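Local coordinates for protein ribonucleoside-diphosphate reductase small chain 2 (Saccharomyces cerevisiae, PDB 1JK0) that helps supply deoxyribonucleotides for DNA synthesis as a small subunit of ribonucleotide reductase, and is required for folding of its partner small chain and assembly with the large subunits, at residues Leu86-Ile90 / Tyr131-Val135; Tyr81-Leu85 / Asn193-Met197. One frame throughout, in Å; residues are numbered along the deposited sequence.

Interaction 1: residues Leu86-Ile90 / Tyr131-Val135; sequences LALSI and YSMMV
Residues Leu86-Ser89 are helical and lie on helix 78-89; Ile90 follows in sequence. Residues Tyr131-Val135 are a turn of helix 111-138, closed by Val135 N to Tyr131 O at 3.1 Å. The closest backbone approach pairs Leu86 CA with Tyr131 CA at 6.0 Å, and Ile90 CA lies nearly as close to Tyr131 CA, 6.1 Å, so the tyrosine faces one full turn of the shorter helix. With chi1 m, the Tyr131 ring extends along that turn until Ser89 CB covers one face: it lies 3.8 Å from the ring centroid, 27° off the normal, a CH-pi contact. Ser89 OG is hydrogen-bonded to Leu85 O one turn earlier in its own helix. The two helices belong to the ferritin-like helical fold of ribonucleotide reductase small chains, and Tyr131 is the predicted active-site residue, here packed against Leu86, Ser89 and Ile90, with Ile216 of helix 207-232 also touching it. Leu86 (chi1 m, chi2 t) turns its branched end across the gap, CD1 meeting Val135 CG2 at 3.5 Å and Met134 CB at 3.6 Å, while CD2 lies 4.2 Å from Tyr131 CD1. Ile90, extended with both chi angles t, has CD1 4.0 Å from Val135 CG2 and CB 4.3 Å from Tyr131 CB. Ile90 also packs on the backbone, and Ser132 on an aromatic side chain, of small chain 1, the heterodimer's other subunit.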
loop_
_atom_site.group_PDB
_atom_site.type_symbol
_atom_site.label_atom_id
_atom_site.label_comp_id
_atom_site.label_asym_id
_atom_site.label_seq_id
_atom_site.Cartn_x
_atom_site.Cartn_y
_atom_site.Cartn_z
ATOM N N LEU B 86 26.699 -1.625 -5.868
ATOM C CA LEU B 86 25.368 -1.736 -6.428
ATOM C C LEU B 86 24.859 -3.132 -6.132
ATOM O O LEU B 86 23.781 -3.300 -5.576
ATOM C CB LEU B 86 25.389 -1.508 -7.944
ATOM C CG LEU B 86 26.001 -0.199 -8.458
ATOM C CD1 LEU B 86 25.771 -0.078 -9.961
ATOM C CD2 LEU B 86 25.389 0.978 -7.723
ATOM N N ALA B 87 25.662 -4.128 -6.495
ATOM C CA ALA B 87 25.315 -5.535 -6.300
ATOM C C ALA B 87 24.836 -5.852 -4.888
ATOM O O ALA B 87 24.011 -6.746 -4.694
ATOM C CB ALA B 87 26.497 -6.418 -6.658
ATOM N N LEU B 88 25.352 -5.137 -3.897
ATOM C CA LEU B 88 24.912 -5.378 -2.533
ATOM C C LEU B 88 23.476 -4.860 -2.414
ATOM O O LEU B 88 22.515 -5.638 -2.318
ATOM C CB LEU B 88 25.828 -4.646 -1.546
ATOM C CG LEU B 88 27.239 -5.234 -1.444
ATOM C CD1 LEU B 88 28.094 -4.383 -0.522
ATOM C CD2 LEU B 88 27.154 -6.675 -0.933
ATOM N N SER B 89 23.355 -3.535 -2.455
ATOM C CA SER B 89 22.085 -2.825 -2.357
ATOM C C SER B 89 20.974 -3.422 -3.222
ATOM O O SER B 89 19.833 -3.576 -2.783
ATOM C CB SER B 89 22.300 -1.375 -2.771
ATOM O OG SER B 89 23.578 -0.917 -2.372
ATOM N N ILE B 90 21.319 -3.739 -4.462
ATOM C CA ILE B 90 20.371 -4.285 -5.416
ATOM C C ILE B 90 20.068 -5.744 -5.095
ATOM O O ILE B 90 20.124 -6.149 -3.936
ATOM C CB ILE B 90 20.944 -4.147 -6.850
ATOM C CG1 ILE B 90 19.884 -4.470 -7.901
ATOM C CG2 ILE B 90 22.131 -5.072 -7.015
ATOM C CD1 ILE B 90 20.414 -4.319 -9.325
ATOM N N TYR B 131 19.142 1.664 -8.715
ATOM C CA TYR B 131 20.378 0.908 -8.560
ATOM C C TYR B 131 20.549 -0.000 -9.756
ATOM O O TYR B 131 21.593 0.006 -10.402
ATOM C CB TYR B 131 20.372 0.045 -7.297
ATOM C CG TYR B 131 20.653 0.787 -6.015
ATOM C CD1 TYR B 131 21.619 1.780 -5.962
ATOM C CD2 TYR B 131 19.962 0.477 -4.848
ATOM C CE1 TYR B 131 21.893 2.452 -4.774
ATOM C CE2 TYR B 131 20.230 1.138 -3.654
ATOM C CZ TYR B 131 21.195 2.127 -3.618
ATOM O OH TYR B 131 21.475 2.779 -2.427
ATOM N N SER B 132 19.519 -0.784 -10.053
ATOM C CA SER B 132 19.584 -1.699 -11.183
ATOM C C SER B 132 19.962 -0.970 -12.468
ATOM O O SER B 132 20.862 -1.405 -13.182
ATOM C CB SER B 132 18.249 -2.423 -11.362
ATOM O OG SER B 132 17.996 -3.315 -10.286
ATOM N N MET B 133 19.290 0.140 -12.760
ATOM C CA MET B 133 19.581 0.913 -13.966
ATOM C C MET B 133 21.069 1.191 -14.118
ATOM O O MET B 133 21.597 1.162 -15.226
ATOM C CB MET B 133 18.847 2.249 -13.945
ATOM C CG MET B 133 17.376 2.140 -13.677
ATOM S SD MET B 133 16.537 3.555 -14.341
ATOM C CE MET B 133 17.390 4.861 -13.496
ATOM N N MET B 134 21.739 1.478 -13.008
ATOM C CA MET B 134 23.166 1.763 -13.041
ATOM C C MET B 134 23.907 0.489 -13.433
ATOM O O MET B 134 24.772 0.495 -14.312
ATOM C CB MET B 134 23.622 2.275 -11.675
ATOM C CG MET B 134 22.723 3.378 -11.145
ATOM S SD MET B 134 23.381 4.292 -9.747
ATOM C CE MET B 134 23.505 5.932 -10.476
ATOM N N VAL B 135 23.544 -0.606 -12.783
ATOM C CA VAL B 135 24.134 -1.902 -13.072
ATOM C C VAL B 135 23.961 -2.204 -14.571
ATOM O O VAL B 135 24.800 -2.866 -15.180
ATOM C CB VAL B 135 23.446 -3.009 -12.205
ATOM C CG1 VAL B 135 23.758 -4.389 -12.747
ATOM C CG2 VAL B 135 23.913 -2.896 -10.759
#

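Interaction 2: residues Tyr81-Leu85 / Asn193-Met197; sequences YIGNL and NYASM
A buried helix-helix contact, mainly apolar with one hydrogen bond between hydroxyls, joins the middle of helix 78-89 to helix 191-200 within the ferritin-like helical fold of the small chain. Both segments, Tyr81-Leu85 and Asn193-Met197, are helical throughout, with Leu85 N bonded to Tyr81 O at 3.0 Å and Met197 N to Asn193 O at 3.0 Å. They run roughly antiparallel, their directions differing by 147° (signed crossing angle -147°). Because the segment axes stay 11.7 Å apart at closest approach, long side chains span the space. The register sets Leu85 CA 6.8 Å from Asn193 CA and Ile82 CA 8.5 Å from Met197 CA, so the backbones are nearer at the Leu85 end. Tyr81, chi1 t, reaches across to place OH 2.5 Å from Ser196 OG, a very short hydrogen bond lying near the ring plane; Ser196 OG is also bonded to Gly192 O of its own helix. Met197 makes three of the apolar contacts, its chi1 and chi2, both m, curling the thioether back toward helix 78-89. Its CE lies 3.4 Å from Tyr81 CE2, 4.1 Å from Leu85 CG and 4.2 Å from Ile82 CG1, so one methyl group touches Tyr81, its neighbour Ile82 and, a turn further on, Leu85. Leu85 (chi1 t, chi2 m) packs CD2 3.3 Å from Asn193 ND2. Around the pair, Leu262 lies against Tyr81 and Leu74 against Ile82, while Leu209 and Asn213 of helix 207-232 cover Met197.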
loop_
_atom_site.group_PDB
_atom_site.type_symbol
_atom_site.label_atom_id
_atom_site.label_comp_id
_atom_site.label_asym_id
_atom_site.label_seq_id
_atom_site.Cartn_x
_atom_site.Cartn_y
_atom_site.Cartn_z
ATOM N N TYR B 81 34.635 -1.778 -7.672
ATOM C CA TYR B 81 34.045 -1.284 -6.432
ATOM C C TYR B 81 32.551 -1.081 -6.610
ATOM O O TYR B 81 31.731 -1.819 -6.064
ATOM C CB TYR B 81 34.686 0.048 -6.046
ATOM C CG TYR B 81 34.153 0.626 -4.758
ATOM C CD1 TYR B 81 34.050 -0.170 -3.613
ATOM C CD2 TYR B 81 33.783 1.965 -4.668
ATOM C CE1 TYR B 81 33.593 0.346 -2.409
ATOM C CE2 TYR B 81 33.322 2.497 -3.464
ATOM C CZ TYR B 81 33.230 1.678 -2.339
ATOM O OH TYR B 81 32.774 2.177 -1.145
ATOM N N ILE B 82 32.218 -0.052 -7.377
ATOM C CA ILE B 82 30.844 0.289 -7.685
ATOM C C ILE B 82 30.060 -0.981 -7.982
ATOM O O ILE B 82 28.897 -1.098 -7.614
ATOM C CB ILE B 82 30.799 1.218 -8.903
ATOM C CG1 ILE B 82 31.535 2.515 -8.565
ATOM C CG2 ILE B 82 29.364 1.477 -9.325
ATOM C CD1 ILE B 82 31.730 3.438 -9.736
ATOM N N GLY B 83 30.712 -1.930 -8.644
ATOM C CA GLY B 83 30.064 -3.185 -8.974
ATOM C C GLY B 83 29.412 -3.811 -7.760
ATOM O O GLY B 83 28.202 -4.016 -7.746
ATOM N N ASN B 84 30.206 -4.115 -6.738
ATOM C CA ASN B 84 29.678 -4.719 -5.514
ATOM C C ASN B 84 28.717 -3.755 -4.808
ATOM O O ASN B 84 27.638 -4.152 -4.362
ATOM C CB ASN B 84 30.832 -5.100 -4.575
ATOM C CG ASN B 84 31.795 -6.105 -5.202
ATOM O OD1 ASN B 84 31.424 -7.250 -5.493
ATOM N ND2 ASN B 84 33.037 -5.678 -5.414
ATOM N N LEU B 85 29.125 -2.488 -4.721
ATOM C CA LEU B 85 28.336 -1.419 -4.097
ATOM C C LEU B 85 26.886 -1.499 -4.560
ATOM O O LEU B 85 25.959 -1.437 -3.753
ATOM C CB LEU B 85 28.920 -0.058 -4.484
ATOM C CG LEU B 85 28.411 1.216 -3.808
ATOM C CD1 LEU B 85 26.942 1.444 -4.125
ATOM C CD2 LEU B 85 28.634 1.102 -2.315
ATOM N N ASN B 193 28.782 3.129 2.263
ATOM C CA ASN B 193 28.410 3.249 0.853
ATOM C C ASN B 193 28.304 4.710 0.434
ATOM O O ASN B 193 29.102 5.199 -0.367
ATOM C CB ASN B 193 27.061 2.566 0.591
ATOM C CG ASN B 193 27.053 1.093 0.988
ATOM O OD1 ASN B 193 27.469 0.727 2.097
ATOM N ND2 ASN B 193 26.560 0.241 0.088
ATOM N N TYR B 194 27.314 5.405 0.989
ATOM C CA TYR B 194 27.084 6.810 0.667
ATOM C C TYR B 194 28.352 7.633 0.856
ATOM O O TYR B 194 28.695 8.465 0.016
ATOM C CB TYR B 194 25.969 7.374 1.547
ATOM C CG TYR B 194 24.783 6.449 1.692
ATOM C CD1 TYR B 194 24.335 6.061 2.953
ATOM C CD2 TYR B 194 24.113 5.954 0.572
ATOM C CE1 TYR B 194 23.251 5.202 3.101
ATOM C CE2 TYR B 194 23.024 5.089 0.710
ATOM C CZ TYR B 194 22.602 4.721 1.977
ATOM O OH TYR B 194 21.531 3.875 2.133
ATOM N N ALA B 195 29.044 7.399 1.967
ATOM C CA ALA B 195 30.273 8.116 2.262
ATOM C C ALA B 195 31.229 7.993 1.074
ATOM O O ALA B 195 31.901 8.956 0.694
ATOM C CB ALA B 195 30.910 7.544 3.518
ATOM N N SER B 196 31.269 6.803 0.481
ATOM C CA SER B 196 32.143 6.534 -0.660
ATOM C C SER B 196 31.709 7.279 -1.903
ATOM O O SER B 196 32.481 8.051 -2.473
ATOM C CB SER B 196 32.159 5.043 -0.976
ATOM O OG SER B 196 32.561 4.293 0.154
ATOM N N MET B 197 30.471 7.032 -2.322
ATOM C CA MET B 197 29.916 7.664 -3.509
ATOM C C MET B 197 29.892 9.180 -3.411
ATOM O O MET B 197 29.960 9.869 -4.425
ATOM C CB MET B 197 28.514 7.127 -3.788
ATOM C CG MET B 197 28.497 5.674 -4.218
ATOM S SD MET B 197 29.609 5.348 -5.605
ATOM C CE MET B 197 30.861 4.343 -4.800
#

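In the fold
Interactions 1 and 2 use consecutive turns of helix 78-89: residues 81-85 meet helix 191-200 and residues 86-90 meet helix 111-138, with the contact centres about 10 Å apart. In sequence, interaction 1 is nested inside the loop closed by interaction 2. They touch through packing at Ser89 OG and Asn193 ND2, 4.0 Å apart, and at Tyr131 OH and Tyr194 CE2, 4.2 Å apart. Tyr131, the predicted active-site residue, thus belongs to interaction 1 yet has its hydroxyl beside Tyr194 of segment 193-197, a residue that does not itself touch 81-85. The Leu85 side chain of interaction 2 lies about 5 Å from the Tyr131 side chain. Helix 207-232 packs against both contacts, its Leu209 touching Met134 and Met197.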